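Hypothetical Membrane Spanning Protein (Bacillus cereus, PDB 2FB5) condenses two ATP molecules into the second messenger cyclic di-AMP, as a diadenylate cyclase of the DacB/CdaS subfamily required for efficient spore formation. Local coordinates at residues A[152-157]-A[167-172]; A[179-184]-A[192-197]. One frame throughout, in Å; residues are numbered along the deposited sequence.

Interaction 1: residues A[152-157]-A[167-172]; sequences LPLTKS and RHRAAI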
# COMPACT_ATOMS: atom_id res chain seq x y z
N LEU A 152 9.77 -4.51 -31.82
CA LEU A 152 10.37 -4.50 -30.48
C LEU A 152 11.82 -4.98 -30.55
O LEU A 152 12.16 -5.70 -31.49
CB LEU A 152 9.62 -5.47 -29.59
CG LEU A 152 8.36 -5.02 -28.85
CD1 LEU A 152 7.50 -4.08 -29.68
CD2 LEU A 152 7.59 -6.25 -28.39
N PRO A 153 12.65 -4.62 -29.55
CA PRO A 153 14.03 -5.16 -29.51
C PRO A 153 14.00 -6.66 -29.18
O PRO A 153 13.16 -7.10 -28.40
CB PRO A 153 14.70 -4.36 -28.39
CG PRO A 153 13.56 -3.99 -27.48
CD PRO A 153 12.38 -3.74 -28.39
N LEU A 154 14.87 -7.45 -29.81
CA LEU A 154 14.90 -8.88 -29.57
C LEU A 154 15.95 -9.17 -28.51
O LEU A 154 17.04 -8.59 -28.56
CB LEU A 154 15.25 -9.65 -30.85
CG LEU A 154 14.39 -9.44 -32.09
CD1 LEU A 154 15.00 -10.20 -33.27
CD2 LEU A 154 12.95 -9.87 -31.84
N THR A 155 15.65 -10.06 -27.57
CA THR A 155 16.67 -10.46 -26.60
C THR A 155 17.89 -11.07 -27.29
O THR A 155 17.75 -11.79 -28.28
CB THR A 155 16.14 -11.42 -25.51
OG1 THR A 155 17.16 -11.62 -24.53
CG2 THR A 155 15.72 -12.78 -26.10
N LYS A 156 19.07 -10.77 -26.77
CA LYS A 156 20.32 -11.39 -27.20
C LYS A 156 20.67 -12.56 -26.28
O LYS A 156 21.56 -13.36 -26.59
CB LYS A 156 21.49 -10.40 -27.14
CG LYS A 156 21.15 -8.94 -27.39
CD LYS A 156 21.10 -8.59 -28.88
CE LYS A 156 20.71 -7.12 -29.09
NZ LYS A 156 20.86 -6.70 -30.51
N SER A 157 19.96 -12.65 -25.15
CA SER A 157 20.28 -13.61 -24.10
C SER A 157 20.61 -14.99 -24.65
O SER A 157 19.84 -15.57 -25.41
CB SER A 157 19.14 -13.72 -23.10
OG SER A 157 19.36 -14.81 -22.21
N ARG A 167 8.71 -13.78 -32.02
CA ARG A 167 7.66 -13.23 -31.16
C ARG A 167 8.07 -13.29 -29.69
O ARG A 167 7.97 -12.31 -28.96
CB ARG A 167 6.35 -14.00 -31.31
CG ARG A 167 5.29 -13.27 -32.06
CD ARG A 167 4.01 -14.09 -32.12
NE ARG A 167 3.35 -13.84 -33.39
CZ ARG A 167 3.48 -14.61 -34.46
NH1 ARG A 167 4.22 -15.71 -34.40
NH2 ARG A 167 2.85 -14.30 -35.58
N HIS A 168 8.51 -14.47 -29.27
CA HIS A 168 8.88 -14.68 -27.88
C HIS A 168 10.14 -13.90 -27.53
O HIS A 168 10.24 -13.32 -26.45
CB HIS A 168 9.07 -16.17 -27.60
CG HIS A 168 7.80 -16.96 -27.74
ND1 HIS A 168 6.98 -17.25 -26.67
CD2 HIS A 168 7.21 -17.50 -28.83
CE1 HIS A 168 5.94 -17.95 -27.10
NE2 HIS A 168 6.05 -18.11 -28.41
N ARG A 169 11.10 -13.87 -28.45
CA ARG A 169 12.33 -13.11 -28.22
C ARG A 169 12.10 -11.60 -28.14
O ARG A 169 12.83 -10.90 -27.46
CB ARG A 169 13.36 -13.41 -29.31
CG ARG A 169 13.88 -14.84 -29.30
CD ARG A 169 14.85 -15.04 -30.48
NE ARG A 169 16.01 -14.14 -30.37
CZ ARG A 169 16.72 -13.69 -31.40
NH1 ARG A 169 16.41 -14.03 -32.65
NH2 ARG A 169 17.75 -12.87 -31.19
N ALA A 170 11.08 -11.10 -28.86
CA ALA A 170 10.74 -9.67 -28.83
C ALA A 170 10.08 -9.29 -27.51
O ALA A 170 10.33 -8.22 -26.96
CB ALA A 170 9.82 -9.33 -30.00
N ALA A 171 9.23 -10.19 -27.01
CA ALA A 171 8.59 -10.02 -25.72
C ALA A 171 9.65 -9.97 -24.62
O ALA A 171 9.66 -9.05 -23.80
CB ALA A 171 7.62 -11.16 -25.47
N ILE A 172 10.53 -10.97 -24.61
CA ILE A 172 11.59 -11.02 -23.62
C ILE A 172 12.45 -9.78 -23.76
O ILE A 172 12.76 -9.13 -22.76
CB ILE A 172 12.45 -12.32 -23.75
CG1 ILE A 172 11.57 -13.54 -23.47
CG2 ILE A 172 13.61 -12.29 -22.77
CD1 ILE A 172 12.23 -14.87 -23.82
O HOH W 1 18.18 -14.96 -28.07
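In the nucleotide-binding domain of the DisA family, the loop that follows strand 144-150 runs along helix 166-175, and the contact between 152-157 and 167-172 fastens this loop to the helix. The two chains come nearest where the CA atoms of L154 and A170 lie 4.3 Å apart, a closeness consistent with the small side chain of A170. Its CB is met by L154 CD2 at 3.7 Å and, from the other leucine, by L152 CB at 3.9 Å. L152 also touches L95 and V97 of strand 94-98, so this end of the loop reaches the sheet.

R169 grips T155 through both backbone and side chain. T155 N donates to R169 O at 2.9 Å in a nearly straight bond, although it approaches from above the carbonyl plane. In return, the R169 chain, bent at chi3 (61°), brings NH2 to T155 O at 3.1 Å, with the oxygen in the guanidinium plane and the nitrogen nearly along the C=O axis. L154 lies over one face of the guanidinium, its CD1 offset toward the rim. A water donates to T155 O and S157 O and weakly accepts from R169 NE.

T155 holds OG1 anti to its backbone N (chi1 -173°), where it accepts from S157 N at 3.0 Å in an ST turn and is also hydrogen-bonded to E176 OE2. Its CB meanwhile rests on I172 CG2 at 3.8 Å.

The peptide groups of T155 are thus tied to a single helix residue, R169, on both their N-H and C=O sides. The arginine charge probably polarises T155 O, while the leucine over its face and the in-plane bond at its edge probably limit rotation of the guanidinium.

Interaction 2: residues A[179-184]-A[192-197]; sequences DALILV and TSFALN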
# COMPACT_ATOMS: atom_id res chain seq x y z
N ASP A 179 9.56 -1.99 -17.73
CA ASP A 179 8.67 -2.73 -16.84
C ASP A 179 7.39 -3.15 -17.57
O ASP A 179 6.42 -3.57 -16.94
CB ASP A 179 8.35 -1.89 -15.58
CG ASP A 179 7.32 -0.81 -15.84
OD1 ASP A 179 7.32 -0.22 -16.94
OD2 ASP A 179 6.50 -0.53 -14.93
N ALA A 180 7.37 -3.05 -18.90
CA ALA A 180 6.18 -3.50 -19.65
C ALA A 180 5.92 -5.00 -19.45
O ALA A 180 6.86 -5.77 -19.26
CB ALA A 180 6.32 -3.19 -21.14
N LEU A 181 4.65 -5.40 -19.49
CA LEU A 181 4.32 -6.82 -19.50
C LEU A 181 3.93 -7.17 -20.93
O LEU A 181 3.10 -6.48 -21.52
CB LEU A 181 3.17 -7.12 -18.53
CG LEU A 181 2.80 -8.60 -18.38
CD1 LEU A 181 2.36 -8.87 -16.96
CD2 LEU A 181 1.71 -9.03 -19.39
N ILE A 182 4.51 -8.21 -21.50
CA ILE A 182 4.24 -8.54 -22.92
C ILE A 182 3.65 -9.94 -23.06
O ILE A 182 4.32 -10.93 -22.79
CB ILE A 182 5.49 -8.35 -23.84
CG1 ILE A 182 6.10 -6.96 -23.67
CG2 ILE A 182 5.12 -8.53 -25.32
CD1 ILE A 182 7.28 -6.91 -22.67
N LEU A 183 2.40 -10.01 -23.52
CA LEU A 183 1.70 -11.27 -23.74
C LEU A 183 2.07 -11.83 -25.10
O LEU A 183 2.20 -11.07 -26.07
CB LEU A 183 0.18 -11.05 -23.65
CG LEU A 183 -0.28 -10.68 -22.24
CD1 LEU A 183 -1.45 -9.70 -22.27
CD2 LEU A 183 -0.66 -11.93 -21.44
N VAL A 184 2.22 -13.15 -25.17
CA VAL A 184 2.51 -13.84 -26.43
C VAL A 184 1.55 -15.02 -26.60
O VAL A 184 1.25 -15.71 -25.63
CB VAL A 184 3.97 -14.38 -26.47
CG1 VAL A 184 4.31 -14.94 -27.83
CG2 VAL A 184 4.97 -13.29 -26.13
N THR A 192 0.19 -19.77 -24.50
CA THR A 192 0.19 -18.36 -24.13
C THR A 192 1.16 -18.12 -22.99
O THR A 192 1.21 -18.89 -22.03
CB THR A 192 -1.21 -17.89 -23.74
OG1 THR A 192 -1.65 -18.63 -22.60
CG2 THR A 192 -2.16 -18.14 -24.87
N SER A 193 1.95 -17.05 -23.13
CA SER A 193 2.98 -16.64 -22.19
C SER A 193 2.89 -15.14 -21.91
O SER A 193 2.23 -14.41 -22.65
CB SER A 193 4.36 -16.89 -22.80
OG SER A 193 4.55 -18.25 -23.12
N PHE A 194 3.55 -14.67 -20.85
CA PHE A 194 3.94 -13.26 -20.80
C PHE A 194 5.38 -13.11 -20.38
O PHE A 194 5.90 -13.96 -19.65
CB PHE A 194 3.02 -12.39 -19.92
CG PHE A 194 3.09 -12.70 -18.45
CD1 PHE A 194 4.10 -12.18 -17.66
CD2 PHE A 194 2.10 -13.47 -17.84
CE1 PHE A 194 4.17 -12.44 -16.29
CE2 PHE A 194 2.15 -13.73 -16.47
CZ PHE A 194 3.19 -13.22 -15.70
N ALA A 195 6.03 -12.06 -20.88
CA ALA A 195 7.36 -11.71 -20.43
C ALA A 195 7.28 -10.53 -19.48
O ALA A 195 6.54 -9.56 -19.71
CB ALA A 195 8.26 -11.35 -21.62
N LEU A 196 8.07 -10.62 -18.42
CA LEU A 196 8.18 -9.55 -17.43
C LEU A 196 9.60 -9.56 -16.87
O LEU A 196 10.08 -10.59 -16.39
CB LEU A 196 7.16 -9.73 -16.31
CG LEU A 196 7.12 -8.61 -15.26
CD1 LEU A 196 6.47 -7.35 -15.84
CD2 LEU A 196 6.38 -9.09 -14.02
N ASN A 197 10.27 -8.42 -16.96
CA ASN A 197 11.63 -8.28 -16.44
C ASN A 197 12.60 -9.37 -16.92
O ASN A 197 13.38 -9.94 -16.14
CB ASN A 197 11.62 -8.17 -14.89
CG ASN A 197 13.00 -7.81 -14.32
OD1 ASN A 197 13.75 -7.02 -14.90
ND2 ASN A 197 13.34 -8.41 -13.17
O HOH W 2 9.10 -5.99 -17.77
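Strands 181-185 and 192-196 form a beta hairpin, here joined by two hydrogen-bonded antiparallel pairs flanking a non-hydrogen-bonded one. I182 and A195 exchange bonds, with I182 N to A195 O at 3.0 Å and A195 N to I182 O at 2.8 Å. V184 and S193 do the same, V184 N reaching S193 O at 2.8 Å. All four bonds are close to straight; the I182 N and S193 N donors lie in their acceptors' carbonyl planes, the other two above them. CA-H...O contacts fill in between, notably F194 CA to I182 O at 3.1 Å. Beyond the paired residues, a water accepts from N197 N and lies within hydrogen-bonding distance of A180 O.

Apolar contact centres on F194, whose CG sits in the crowded position between backbone N and carbonyl carbon (chi1 68°). L181, with CG anti to its backbone N, crosses the ring obliquely: CD1 makes a CH-pi contact 4.2 Å from the centroid, over one face but offset toward the rim, while CD2 presses on F194 CB at 3.6 Å. L183 CD2 touches the same CB at 4.0 Å.

Within the central sheet, L181 and L183 continue the hydrogen bonding to strand 94-98, and T192 and F194 to strand 199-203. Helices 47-70 and 77-90 cover the face bearing L183 and F194; helix 166-175 packs against I182 and V184 on the other.

How the interactions relate
Both contacts are buried, but interaction 2 lies in the central sheet, its centre about 7 Å from the centre of the chain, whereas that of interaction 1 is about 16 Å from it, where the loop runs along helix 166-175. The helix joins them: A171 turns away from the loop of interaction 1 and packs on the hairpin, its CB 3.5 Å from V184 CG2 and its O 3.4 Å from I182 CD1. The chemistry follows position. Interaction 2 rests on reciprocal backbone bonds in regular register and hydrocarbon packing, while interaction 1, lacking strand pairing, relies on one backbone bond, the side chain of R169, a water and a few apolar touches to hold an irregular loop.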